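Local coordinates for iron binding protein FbpA (Mannheimia haemolytica, PDB 1Q35) that binds ferric iron and probably serves bacterial iron uptake as a periplasmic solute-binding protein, at residues I15-K20 / A263-E268; K20-E23 / K29-I32; T57-R62 / K299-A304; Q73-K78 / K248-L253. One frame throughout, in Å; residues are numbered along the deposited sequence.

Contacts 1, 2 and 4 form a connected group, whereas contact 3 stands apart. Helix 16-26 serves both contact 1 and contact 2, whose centres are about 13 Å apart and which share Lys20; Leu19 CD1 and Ile32 CD1 meet at 3.3 Å between them. Contact 4 backs onto both: Leu249 packs on Leu19 and Phe22, and Leu253 on Met18. Contact 3 is about 24 Å from contact 1, centre to centre, on the opposite side of the chain's centre. These two approach the iron-binding tyrosines: the Asn266 side chain lies about 5 Å from that of Tyr198, and the Asp59 side chain about 5 Å from that of Tyr142. Contacts 2 and 4 lie away from the iron site.

Contact 1. Residues I15-K20 / A263-E268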
loop_
_atom_site.group_PDB
_atom_site.type_symbol
_atom_site.label_atom_id
_atom_site.label_comp_id
_atom_site.label_asym_id
_atom_site.label_seq_id
_atom_site.Cartn_x
_atom_site.Cartn_y
_atom_site.Cartn_z
ATOM N N ILE A 15 -10.080 -5.125 6.438
ATOM C CA ILE A 15 -9.420 -5.875 7.519
ATOM C C ILE A 15 -10.372 -6.593 8.485
ATOM O O ILE A 15 -10.006 -7.622 9.051
ATOM C CB ILE A 15 -8.426 -4.952 8.282
ATOM C CG1 ILE A 15 -7.424 -5.764 9.116
ATOM C CG2 ILE A 15 -9.162 -3.949 9.152
ATOM C CD1 ILE A 15 -6.556 -6.705 8.327
ATOM N N GLU A 16 -11.584 -6.073 8.659
ATOM C CA GLU A 16 -12.562 -6.681 9.559
ATOM C C GLU A 16 -12.821 -8.165 9.286
ATOM O O GLU A 16 -12.902 -8.931 10.239
ATOM C CB GLU A 16 -13.878 -5.891 9.550
ATOM C CG GLU A 16 -14.866 -6.268 10.644
ATOM C CD GLU A 16 -16.113 -5.412 10.595
ATOM O OE1 GLU A 16 -17.178 -5.939 10.206
ATOM O OE2 GLU A 16 -16.024 -4.211 10.936
ATOM N N PRO A 17 -12.967 -8.601 8.031
ATOM C CA PRO A 17 -13.186 -10.033 7.774
ATOM C C PRO A 17 -12.088 -10.927 8.358
ATOM O O PRO A 17 -12.383 -11.975 8.935
ATOM C CB PRO A 17 -13.212 -10.117 6.244
ATOM C CG PRO A 17 -13.645 -8.767 5.808
ATOM C CD PRO A 17 -12.993 -7.816 6.778
ATOM N N MET A 18 -10.837 -10.502 8.223
ATOM C CA MET A 18 -9.713 -11.270 8.749
ATOM C C MET A 18 -9.731 -11.311 10.273
ATOM O O MET A 18 -9.477 -12.359 10.869
ATOM C CB MET A 18 -8.377 -10.692 8.273
ATOM C CG MET A 18 -8.188 -10.715 6.762
ATOM S SD MET A 18 -8.816 -9.223 5.986
ATOM C CE MET A 18 -8.940 -9.741 4.301
ATOM N N LEU A 19 -10.028 -10.175 10.893
ATOM C CA LEU A 19 -10.027 -10.076 12.353
ATOM C C LEU A 19 -11.200 -10.827 12.977
ATOM O O LEU A 19 -11.050 -11.432 14.033
ATOM C CB LEU A 19 -10.034 -8.615 12.796
ATOM C CG LEU A 19 -8.813 -7.809 12.337
ATOM C CD1 LEU A 19 -8.964 -6.357 12.727
ATOM C CD2 LEU A 19 -7.514 -8.389 12.899
ATOM N N LYS A 20 -12.357 -10.804 12.321
ATOM C CA LYS A 20 -13.535 -11.527 12.803
ATOM C C LYS A 20 -13.305 -13.032 12.740
ATOM O O LYS A 20 -13.710 -13.758 13.645
ATOM C CB LYS A 20 -14.771 -11.161 11.981
ATOM C CG LYS A 20 -15.275 -9.751 12.220
ATOM C CD LYS A 20 -16.177 -9.666 13.444
ATOM C CE LYS A 20 -17.104 -8.461 13.389
ATOM N NZ LYS A 20 -16.447 -7.229 13.879
ATOM N N ALA A 263 -6.451 -12.659 -0.407
ATOM C CA ALA A 263 -6.505 -12.865 -1.855
ATOM C C ALA A 263 -7.918 -12.663 -2.397
ATOM O O ALA A 263 -8.123 -11.902 -3.338
ATOM C CB ALA A 263 -6.009 -14.254 -2.211
ATOM N N GLU A 264 -8.890 -13.326 -1.779
ATOM C CA GLU A 264 -10.228 -13.444 -2.358
ATOM C C GLU A 264 -11.121 -12.264 -2.042
ATOM O O GLU A 264 -11.929 -11.860 -2.878
ATOM C CB GLU A 264 -10.910 -14.726 -1.878
ATOM C CG GLU A 264 -10.232 -16.002 -2.352
ATOM C CD GLU A 264 -10.287 -16.194 -3.859
ATOM O OE1 GLU A 264 -9.391 -16.876 -4.389
ATOM O OE2 GLU A 264 -11.217 -15.675 -4.509
ATOM N N LEU A 265 -10.993 -11.714 -0.837
ATOM C CA LEU A 265 -11.804 -10.582 -0.406
ATOM C C LEU A 265 -11.175 -9.236 -0.745
ATOM O O LEU A 265 -11.876 -8.301 -1.118
ATOM C CB LEU A 265 -12.068 -10.639 1.100
ATOM C CG LEU A 265 -12.776 -11.884 1.636
ATOM C CD1 LEU A 265 -13.039 -11.736 3.128
ATOM C CD2 LEU A 265 -14.075 -12.157 0.887
ATOM N N ASN A 266 -9.862 -9.122 -0.584
ATOM C CA ASN A 266 -9.189 -7.847 -0.796
ATOM C C ASN A 266 -8.552 -7.694 -2.175
ATOM O O ASN A 266 -8.194 -6.584 -2.541
ATOM C CB ASN A 266 -8.100 -7.616 0.253
ATOM C CG ASN A 266 -8.646 -7.278 1.626
ATOM O OD1 ASN A 266 -9.845 -7.393 1.897
ATOM N ND2 ASN A 266 -7.747 -6.860 2.516
ATOM N N HIS A 267 -8.374 -8.791 -2.911
ATOM C CA HIS A 267 -7.703 -8.755 -4.221
ATOM C C HIS A 267 -6.258 -8.276 -4.131
ATOM O O HIS A 267 -5.743 -7.638 -5.050
ATOM C CB HIS A 267 -8.528 -7.951 -5.225
ATOM C CG HIS A 267 -9.871 -8.550 -5.448
ATOM N ND1 HIS A 267 -10.042 -9.721 -6.154
ATOM C CD2 HIS A 267 -11.092 -8.197 -4.989
ATOM C CE1 HIS A 267 -11.323 -10.040 -6.153
ATOM N NE2 HIS A 267 -11.982 -9.133 -5.456
ATOM N N GLU A 268 -5.610 -8.625 -3.017
ATOM C CA GLU A 268 -4.196 -8.366 -2.806
ATOM C C GLU A 268 -3.396 -9.618 -3.125
ATOM O O GLU A 268 -3.951 -10.699 -3.318
ATOM C CB GLU A 268 -3.945 -7.930 -1.363
ATOM C CG GLU A 268 -4.518 -6.567 -1.041
ATOM C CD GLU A 268 -4.240 -6.163 0.382
ATOM O OE1 GLU A 268 -3.156 -5.592 0.644
ATOM O OE2 GLU A 268 -5.104 -6.429 1.238
#
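Met18 reaches across with its terminal methyl to overlap the amide of Asn266, the two side chains coming from opposite directions. CE is 3.5 Å from Asn266 OD1, and its distances to the amide carbon and nitrogen are almost the same, so the methyl rests against the whole group. A bend at chi2 (89°) turns the unbranched, flexible thioether of methionine into this position. Beside it, Pro17 offers its ring: Pro17 CB meets Leu265 CD1 at 3.5 Å, an apolar contact at a partly exposed place. Proline fits the first turn of helix 16-26, where a backbone N-H would have no helical acceptor. The Asn266 amide is held in place by its NH2 group: ND2 donates to Glu268 OE2 at 3.0 Å, almost straight at 163° and within the amide plane, and also to Leu14 O, just before helix 16-26. Glu268 in turn forms salt bridges with Arg10 and Arg101, a polar network that fixes the rotation of the amide. The side chain of Asn266 lies about 5 Å from that of Tyr198, so this packing of two helix ends borders the iron site of a periplasmic-binding-protein fold.

Contact 2. Residues K20-E23 / K29-I32; sequences KNFE and KVNI
Glu23 leaves helix 16-26 with CB directed at the strand and meets Val30 along its length. Its CG packs 3.6 Å from Val30 CG2. Beyond CG the chain is extended (chi2 -177°), crossing the valine at about a right angle and bringing CD near Val30 CB. OE2 accepts the backbone N-H of Val30 at 3.0 Å; the bond is nearly straight (169°), on the anti side, 29° out of the carboxylate plane. The Lys29 CD methylene lies 3.7 Å from Glu23 OE2. A water also donates to Glu23 OE2, at 2.6 Å, and to Val30 O, while accepting from Lys29 NZ at 2.7 Å. Lys29 NZ stays 4.4 Å from Glu23 OE2, so the charges meet through the water. On the apolar side, Val30 CG2 touches Phe22 CD2 at 3.6 Å, at the ring edge, and the valine also touches Val4 and Val6 of the neighbouring strand 3-8. This is the helix packed on the second strand of the beta-alpha-beta unit 3-8, 16-26, 29-34. Lys29 and Asn31 bond to strand 3-8 and the residue before it; the N-H and C=O of Val30 point the other way, met by the carboxylate and the water, and the nearby ammonium would probably favour ionised glutamate.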
loop_
_atom_site.group_PDB
_atom_site.type_symbol
_atom_site.label_atom_id
_atom_site.label_comp_id
_atom_site.label_asym_id
_atom_site.label_seq_id
_atom_site.Cartn_x
_atom_site.Cartn_y
_atom_site.Cartn_z
ATOM N N LYS A 20 -12.357 -10.804 12.321
ATOM C CA LYS A 20 -13.535 -11.527 12.803
ATOM C C LYS A 20 -13.305 -13.032 12.740
ATOM O O LYS A 20 -13.710 -13.758 13.645
ATOM C CB LYS A 20 -14.771 -11.161 11.981
ATOM C CG LYS A 20 -15.275 -9.751 12.220
ATOM C CD LYS A 20 -16.177 -9.666 13.444
ATOM C CE LYS A 20 -17.104 -8.461 13.389
ATOM N NZ LYS A 20 -16.447 -7.229 13.879
ATOM N N ASN A 21 -12.652 -13.497 11.679
ATOM C CA ASN A 21 -12.298 -14.908 11.554
ATOM C C ASN A 21 -11.265 -15.322 12.599
ATOM O O ASN A 21 -11.327 -16.431 13.126
ATOM C CB ASN A 21 -11.797 -15.226 10.142
ATOM C CG ASN A 21 -12.932 -15.526 9.182
ATOM O OD1 ASN A 21 -13.410 -16.658 9.105
ATOM N ND2 ASN A 21 -13.376 -14.508 8.453
ATOM N N PHE A 22 -10.329 -14.429 12.906
ATOM C CA PHE A 22 -9.370 -14.652 13.988
ATOM C C PHE A 22 -10.097 -14.831 15.320
ATOM O O PHE A 22 -9.801 -15.761 16.063
ATOM C CB PHE A 22 -8.375 -13.488 14.076
ATOM C CG PHE A 22 -7.577 -13.459 15.355
ATOM C CD1 PHE A 22 -6.494 -14.311 15.534
ATOM C CD2 PHE A 22 -7.899 -12.566 16.370
ATOM C CE1 PHE A 22 -5.752 -14.278 16.713
ATOM C CE2 PHE A 22 -7.156 -12.534 17.549
ATOM C CZ PHE A 22 -6.083 -13.388 17.708
ATOM N N GLU A 23 -11.044 -13.945 15.610
ATOM C CA GLU A 23 -11.811 -14.005 16.857
ATOM C C GLU A 23 -12.575 -15.320 16.988
ATOM O O GLU A 23 -12.611 -15.919 18.063
ATOM C CB GLU A 23 -12.800 -12.842 16.940
ATOM C CG GLU A 23 -12.172 -11.496 17.233
ATOM C CD GLU A 23 -13.208 -10.402 17.371
ATOM O OE1 GLU A 23 -14.002 -10.210 16.428
ATOM O OE2 GLU A 23 -13.238 -9.737 18.420
ATOM N N LYS A 29 -10.474 -11.960 21.887
ATOM C CA LYS A 29 -11.212 -10.736 21.588
ATOM C C LYS A 29 -10.290 -9.690 20.975
ATOM O O LYS A 29 -9.221 -9.415 21.504
ATOM C CB LYS A 29 -11.841 -10.180 22.875
ATOM C CG LYS A 29 -12.411 -8.767 22.786
ATOM C CD LYS A 29 -13.656 -8.705 21.923
ATOM C CE LYS A 29 -14.303 -7.327 21.989
ATOM N NZ LYS A 29 -15.578 -7.272 21.226
ATOM N N VAL A 30 -10.726 -9.094 19.866
ATOM C CA VAL A 30 -10.000 -8.007 19.226
ATOM C C VAL A 30 -10.643 -6.685 19.606
ATOM O O VAL A 30 -11.830 -6.473 19.355
ATOM C CB VAL A 30 -10.005 -8.145 17.685
ATOM C CG1 VAL A 30 -9.424 -6.896 17.014
ATOM C CG2 VAL A 30 -9.236 -9.383 17.261
ATOM N N ASN A 31 -9.860 -5.810 20.225
ATOM C CA ASN A 31 -10.225 -4.412 20.393
ATOM C C ASN A 31 -9.520 -3.642 19.301
ATOM O O ASN A 31 -8.311 -3.758 19.155
ATOM C CB ASN A 31 -9.787 -3.889 21.762
ATOM C CG ASN A 31 -10.276 -4.756 22.897
ATOM O OD1 ASN A 31 -11.460 -5.082 22.978
ATOM N ND2 ASN A 31 -9.362 -5.143 23.779
ATOM N N ILE A 32 -10.265 -2.871 18.520
ATOM C CA ILE A 32 -9.675 -2.188 17.377
ATOM C C ILE A 32 -9.971 -0.693 17.382
ATOM O O ILE A 32 -11.095 -0.263 17.649
ATOM C CB ILE A 32 -10.110 -2.854 16.047
ATOM C CG1 ILE A 32 -9.352 -2.231 14.864
ATOM C CG2 ILE A 32 -11.622 -2.764 15.847
ATOM C CD1 ILE A 32 -9.077 -3.195 13.745
HETATM O O HOH W 1 -14.481 -7.479 18.787
#

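Contact 3. Residues T57-R62 / K299-A304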
loop_
_atom_site.group_PDB
_atom_site.type_symbol
_atom_site.label_atom_id
_atom_site.label_comp_id
_atom_site.label_asym_id
_atom_site.label_seq_id
_atom_site.Cartn_x
_atom_site.Cartn_y
_atom_site.Cartn_z
ATOM N N THR A 57 -0.305 -1.931 9.236
ATOM C CA THR A 57 0.163 -0.877 8.342
ATOM C C THR A 57 -0.184 -1.151 6.879
ATOM O O THR A 57 -0.525 -2.278 6.504
ATOM C CB THR A 57 1.685 -0.761 8.482
ATOM O OG1 THR A 57 2.274 -2.052 8.277
ATOM C CG2 THR A 57 2.075 -0.375 9.904
ATOM N N VAL A 58 -0.067 -0.107 6.062
ATOM C CA VAL A 58 -0.323 -0.199 4.623
ATOM C C VAL A 58 0.852 0.302 3.792
ATOM O O VAL A 58 0.720 0.484 2.581
ATOM C CB VAL A 58 -1.597 0.594 4.216
ATOM C CG1 VAL A 58 -2.825 -0.012 4.863
ATOM C CG2 VAL A 58 -1.475 2.065 4.569
ATOM N N ASP A 59 1.998 0.529 4.427
ATOM C CA ASP A 59 3.128 1.160 3.755
ATOM C C ASP A 59 4.429 0.790 4.473
ATOM O O ASP A 59 4.513 0.890 5.699
ATOM C CB ASP A 59 2.891 2.675 3.740
ATOM C CG ASP A 59 4.110 3.469 3.340
ATOM O OD1 ASP A 59 4.798 3.091 2.357
ATOM O OD2 ASP A 59 4.439 4.500 3.967
ATOM N N ILE A 60 5.436 0.369 3.715
ATOM C CA ILE A 60 6.747 0.060 4.286
ATOM C C ILE A 60 7.359 1.271 4.973
ATOM O O ILE A 60 8.040 1.122 5.987
ATOM C CB ILE A 60 7.717 -0.496 3.212
ATOM C CG1 ILE A 60 9.054 -0.901 3.846
ATOM C CG2 ILE A 60 7.970 0.520 2.092
ATOM C CD1 ILE A 60 8.966 -2.063 4.807
ATOM N N SER A 61 7.130 2.470 4.449
ATOM C CA SER A 61 7.739 3.640 5.058
ATOM C C SER A 61 7.182 3.909 6.459
ATOM O O SER A 61 7.935 4.288 7.352
ATOM C CB SER A 61 7.628 4.853 4.148
ATOM O OG SER A 61 8.327 4.604 2.939
ATOM N N ARG A 62 5.885 3.681 6.667
ATOM C CA ARG A 62 5.302 3.771 8.008
ATOM C C ARG A 62 5.874 2.699 8.933
ATOM O O ARG A 62 6.170 2.967 10.102
ATOM C CB ARG A 62 3.779 3.641 7.961
ATOM C CG ARG A 62 3.088 3.774 9.321
ATOM C CD ARG A 62 3.099 5.178 9.900
ATOM N NE ARG A 62 2.066 6.017 9.306
ATOM C CZ ARG A 62 1.921 7.318 9.539
ATOM N NH1 ARG A 62 0.943 7.983 8.941
ATOM N NH2 ARG A 62 2.734 7.961 10.369
ATOM N N LYS A 299 13.953 4.228 3.115
ATOM C CA LYS A 299 15.150 5.046 3.313
ATOM C C LYS A 299 15.037 6.411 2.645
ATOM O O LYS A 299 15.613 7.392 3.111
ATOM C CB LYS A 299 16.344 4.274 2.721
ATOM C CG LYS A 299 17.699 4.951 2.667
ATOM C CD LYS A 299 18.735 3.969 2.092
ATOM C CE LYS A 299 18.596 3.737 0.571
ATOM N NZ LYS A 299 19.523 2.663 0.071
ATOM N N ASN A 300 14.292 6.464 1.547
ATOM C CA ASN A 300 14.165 7.670 0.737
ATOM C C ASN A 300 12.867 8.444 0.958
ATOM O O ASN A 300 12.621 9.435 0.269
ATOM C CB ASN A 300 14.286 7.306 -0.745
ATOM C CG ASN A 300 15.650 6.786 -1.093
ATOM O OD1 ASN A 300 16.640 7.501 -0.997
ATOM N ND2 ASN A 300 15.720 5.523 -1.475
ATOM N N TYR A 301 12.046 8.012 1.910
ATOM C CA TYR A 301 10.750 8.651 2.144
ATOM C C TYR A 301 10.870 10.139 2.494
ATOM O O TYR A 301 10.163 10.970 1.937
ATOM C CB TYR A 301 9.979 7.918 3.242
ATOM C CG TYR A 301 8.528 8.344 3.340
ATOM C CD1 TYR A 301 7.538 7.667 2.626
ATOM C CD2 TYR A 301 8.144 9.421 4.132
ATOM C CE1 TYR A 301 6.208 8.037 2.706
ATOM C CE2 TYR A 301 6.803 9.813 4.207
ATOM C CZ TYR A 301 5.848 9.112 3.490
ATOM O OH TYR A 301 4.523 9.492 3.556
ATOM N N GLU A 302 11.765 10.470 3.418
ATOM C CA GLU A 302 11.954 11.849 3.858
ATOM C C GLU A 302 12.344 12.754 2.692
ATOM O O GLU A 302 11.797 13.845 2.529
ATOM C CB GLU A 302 13.017 11.893 4.963
ATOM C CG GLU A 302 13.399 13.272 5.470
ATOM C CD GLU A 302 14.373 13.200 6.631
ATOM O OE1 GLU A 302 14.026 13.675 7.735
ATOM O OE2 GLU A 302 15.484 12.660 6.440
ATOM N N ALA A 303 13.284 12.293 1.876
ATOM C CA ALA A 303 13.726 13.054 0.717
ATOM C C ALA A 303 12.590 13.242 -0.291
ATOM O O ALA A 303 12.448 14.309 -0.882
ATOM C CB ALA A 303 14.911 12.372 0.057
ATOM N N ALA A 304 11.772 12.211 -0.478
ATOM C CA ALA A 304 10.647 12.272 -1.408
ATOM C C ALA A 304 9.597 13.271 -0.925
ATOM O O ALA A 304 9.071 14.045 -1.715
ATOM C CB ALA A 304 10.024 10.896 -1.582
#
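Ser61 and Tyr301 meet obliquely, the small side chain pressed against one corner of the ring, neither squarely over it nor squarely beside it. Ser61 CB and OG are each 3.2 Å from Tyr301 CD1, for CB closer than carbons usually pack, and CB lies 3.7 Å from Tyr301 CG. Tyr301 CG is turned anti to the backbone N (chi1 -168°), carrying the ring out from the first turn of helix 301-311 toward helix 60-68. Serine suits the place because little bulk fits so close to an aromatic ring, and its hydroxyl still finds a polar partner, the hydroxyl of Ser145 in helix 141-168. That helix also packs on Tyr301, through Ser141, Val144 and Ser145.

Asp59 is the more distant neighbour: its OD2 is 4.2 Å from Tyr301 CE1, with the carboxylate and ring planes 42° apart and no bond between the two groups. It is the N-cap of helix 60-68. OD1 accepts from Ser61 N at 3.2 Å and OD2 from Arg62 N at 3.2 Å, the second bond more bent (138°), and both donors lie above the carboxylate plane. Ser145 OG and Asn230 ND2 also bind OD1, so the group is gripped by donors from two other parts of the chain, close to the iron ligand Tyr142. Several donors together with the positive end of the helix dipole would tend to keep the buried aspartate ionised.

Contact 4. Residues Q73-K78 / K248-L253; sequences QKIDSK and KLIEYL
Within 248-253, Ile250 is the first residue to meet the loop: its CD1, carried outward by an extended chi2 (170°), lies 4.3 Å from Ile75 CG2. This is a loose apolar contact between branched side chains, and both also rest on Ile236 of strand 228-236 and on Leu80 of helix 78-83, so a large apolar side chain suits each place. Glu251 comes next and carries the polar half. Its chain is extended beyond CG, so that the carboxylate arrives at Ser77, whose OG is held anti to the backbone N (chi1 164°). Ser77 OG donates to Glu251 OE1 at a short 2.5 Å, and Glu251 OE1 receives it on its anti lone pair, away from the other oxygen. Ser77 is also the N-cap of helix 78-83, its OG bonded to Leu80 N. Serine is a classic capping residue, and here one hydroxyl serves both the helix start and the glutamate of another helix. Glu251 OE1 further accepts from a water at 2.7 Å, which accepts a hydrogen bond from Lys78 NZ at 2.8 Å; the ammonium remains 4.4 Å from Glu251 OE1, beyond a salt bridge. Past Glu251, Tyr252 turns to helix 16-26, where its hydroxyl bonds to Asp25.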
loop_
_atom_site.group_PDB
_atom_site.type_symbol
_atom_site.label_atom_id
_atom_site.label_comp_id
_atom_site.label_asym_id
_atom_site.label_seq_id
_atom_site.Cartn_x
_atom_site.Cartn_y
_atom_site.Cartn_z
ATOM N N GLN A 73 9.020 -4.482 18.773
ATOM C CA GLN A 73 9.869 -5.494 19.400
ATOM C C GLN A 73 10.077 -6.694 18.487
ATOM O O GLN A 73 9.286 -6.945 17.570
ATOM C CB GLN A 73 9.302 -5.941 20.751
ATOM C CG GLN A 73 7.925 -6.580 20.710
ATOM C CD GLN A 73 7.530 -7.127 22.072
ATOM O OE1 GLN A 73 8.203 -8.015 22.604
ATOM N NE2 GLN A 73 6.474 -6.584 22.654
ATOM N N LYS A 74 11.145 -7.436 18.754
ATOM C CA LYS A 74 11.524 -8.587 17.954
ATOM C C LYS A 74 10.646 -9.790 18.263
ATOM O O LYS A 74 10.439 -10.138 19.429
ATOM C CB LYS A 74 12.989 -8.946 18.205
ATOM C CG LYS A 74 13.957 -7.856 17.785
ATOM C CD LYS A 74 15.382 -8.162 18.213
ATOM C CE LYS A 74 15.979 -9.311 17.426
ATOM N NZ LYS A 74 17.466 -9.203 17.345
ATOM N N ILE A 75 10.143 -10.426 17.210
ATOM C CA ILE A 75 9.287 -11.596 17.318
ATOM C C ILE A 75 9.933 -12.747 16.565
ATOM O O ILE A 75 10.131 -12.680 15.349
ATOM C CB ILE A 75 7.892 -11.308 16.725
ATOM C CG1 ILE A 75 7.251 -10.082 17.388
ATOM C CG2 ILE A 75 6.998 -12.539 16.845
ATOM C CD1 ILE A 75 6.958 -10.238 18.874
ATOM N N ASP A 76 10.260 -13.803 17.302
ATOM C CA ASP A 76 10.877 -14.993 16.745
ATOM C C ASP A 76 9.839 -16.109 16.787
ATOM O O ASP A 76 9.582 -16.690 17.841
ATOM C CB ASP A 76 12.117 -15.351 17.569
ATOM C CG ASP A 76 12.861 -16.563 17.037
ATOM O OD1 ASP A 76 12.591 -17.009 15.899
ATOM O OD2 ASP A 76 13.755 -17.134 17.701
ATOM N N SER A 77 9.239 -16.382 15.632
ATOM C CA SER A 77 8.150 -17.341 15.494
ATOM C C SER A 77 8.444 -18.296 14.344
ATOM O O SER A 77 8.727 -17.859 13.233
ATOM C CB SER A 77 6.841 -16.599 15.205
ATOM O OG SER A 77 5.856 -17.481 14.701
ATOM N N LYS A 78 8.370 -19.595 14.613
ATOM C CA LYS A 78 8.543 -20.617 13.579
ATOM C C LYS A 78 7.414 -20.552 12.551
ATOM O O LYS A 78 7.615 -20.887 11.387
ATOM C CB LYS A 78 8.588 -22.041 14.167
ATOM C CG LYS A 78 9.071 -22.187 15.620
ATOM C CD LYS A 78 7.939 -22.633 16.560
ATOM C CE LYS A 78 6.826 -21.591 16.707
ATOM N NZ LYS A 78 7.286 -20.349 17.382
ATOM N N LYS A 248 -0.140 -14.549 18.367
ATOM C CA LYS A 248 -1.141 -15.430 17.769
ATOM C C LYS A 248 -1.908 -14.738 16.636
ATOM O O LYS A 248 -2.227 -15.373 15.635
ATOM C CB LYS A 248 -2.098 -15.968 18.832
ATOM C CG LYS A 248 -1.461 -17.052 19.703
ATOM C CD LYS A 248 -2.374 -17.520 20.822
ATOM C CE LYS A 248 -1.730 -18.656 21.615
ATOM N NZ LYS A 248 -2.272 -18.776 22.998
ATOM N N LEU A 249 -2.184 -13.447 16.788
ATOM C CA LEU A 249 -2.859 -12.687 15.734
ATOM C C LEU A 249 -2.002 -12.587 14.472
ATOM O O LEU A 249 -2.496 -12.854 13.373
ATOM C CB LEU A 249 -3.255 -11.293 16.215
ATOM C CG LEU A 249 -3.865 -10.377 15.142
ATOM C CD1 LEU A 249 -5.076 -11.012 14.467
ATOM C CD2 LEU A 249 -4.244 -9.051 15.738
ATOM N N ILE A 250 -0.732 -12.219 14.601
ATOM C CA ILE A 250 0.078 -12.045 13.400
ATOM C C ILE A 250 0.409 -13.394 12.758
ATOM O O ILE A 250 0.463 -13.498 11.538
ATOM C CB ILE A 250 1.317 -11.131 13.636
ATOM C CG1 ILE A 250 2.383 -11.774 14.518
ATOM C CG2 ILE A 250 0.884 -9.809 14.242
ATOM C CD1 ILE A 250 3.669 -10.982 14.528
ATOM N N GLU A 251 0.563 -14.439 13.571
ATOM C CA GLU A 251 0.693 -15.797 13.053
ATOM C C GLU A 251 -0.561 -16.207 12.279
ATOM O O GLU A 251 -0.464 -16.800 11.209
ATOM C CB GLU A 251 0.971 -16.787 14.193
ATOM C CG GLU A 251 2.384 -16.667 14.751
ATOM C CD GLU A 251 2.657 -17.552 15.959
ATOM O OE1 GLU A 251 3.846 -17.831 16.215
ATOM O OE2 GLU A 251 1.703 -17.955 16.653
ATOM N N TYR A 252 -1.727 -15.872 12.815
ATOM C CA TYR A 252 -2.995 -16.162 12.144
ATOM C C TYR A 252 -3.086 -15.440 10.799
ATOM O O TYR A 252 -3.477 -16.036 9.795
ATOM C CB TYR A 252 -4.184 -15.748 13.015
ATOM C CG TYR A 252 -5.527 -16.132 12.429
ATOM C CD1 TYR A 252 -6.203 -15.275 11.565
ATOM C CD2 TYR A 252 -6.113 -17.356 12.730
ATOM C CE1 TYR A 252 -7.429 -15.626 11.017
ATOM C CE2 TYR A 252 -7.340 -17.717 12.191
ATOM C CZ TYR A 252 -7.993 -16.846 11.337
ATOM O OH TYR A 252 -9.207 -17.202 10.798
ATOM N N LEU A 253 -2.725 -14.161 10.782
ATOM C CA LEU A 253 -2.814 -13.364 9.558
ATOM C C LEU A 253 -1.845 -13.865 8.485
ATOM O O LEU A 253 -2.089 -13.652 7.292
ATOM C CB LEU A 253 -2.590 -11.876 9.850
ATOM C CG LEU A 253 -3.687 -11.214 10.690
ATOM C CD1 LEU A 253 -3.296 -9.799 11.081
ATOM C CD2 LEU A 253 -5.035 -11.218 9.972
HETATM O O HOH W 2 5.438 -18.424 18.354
#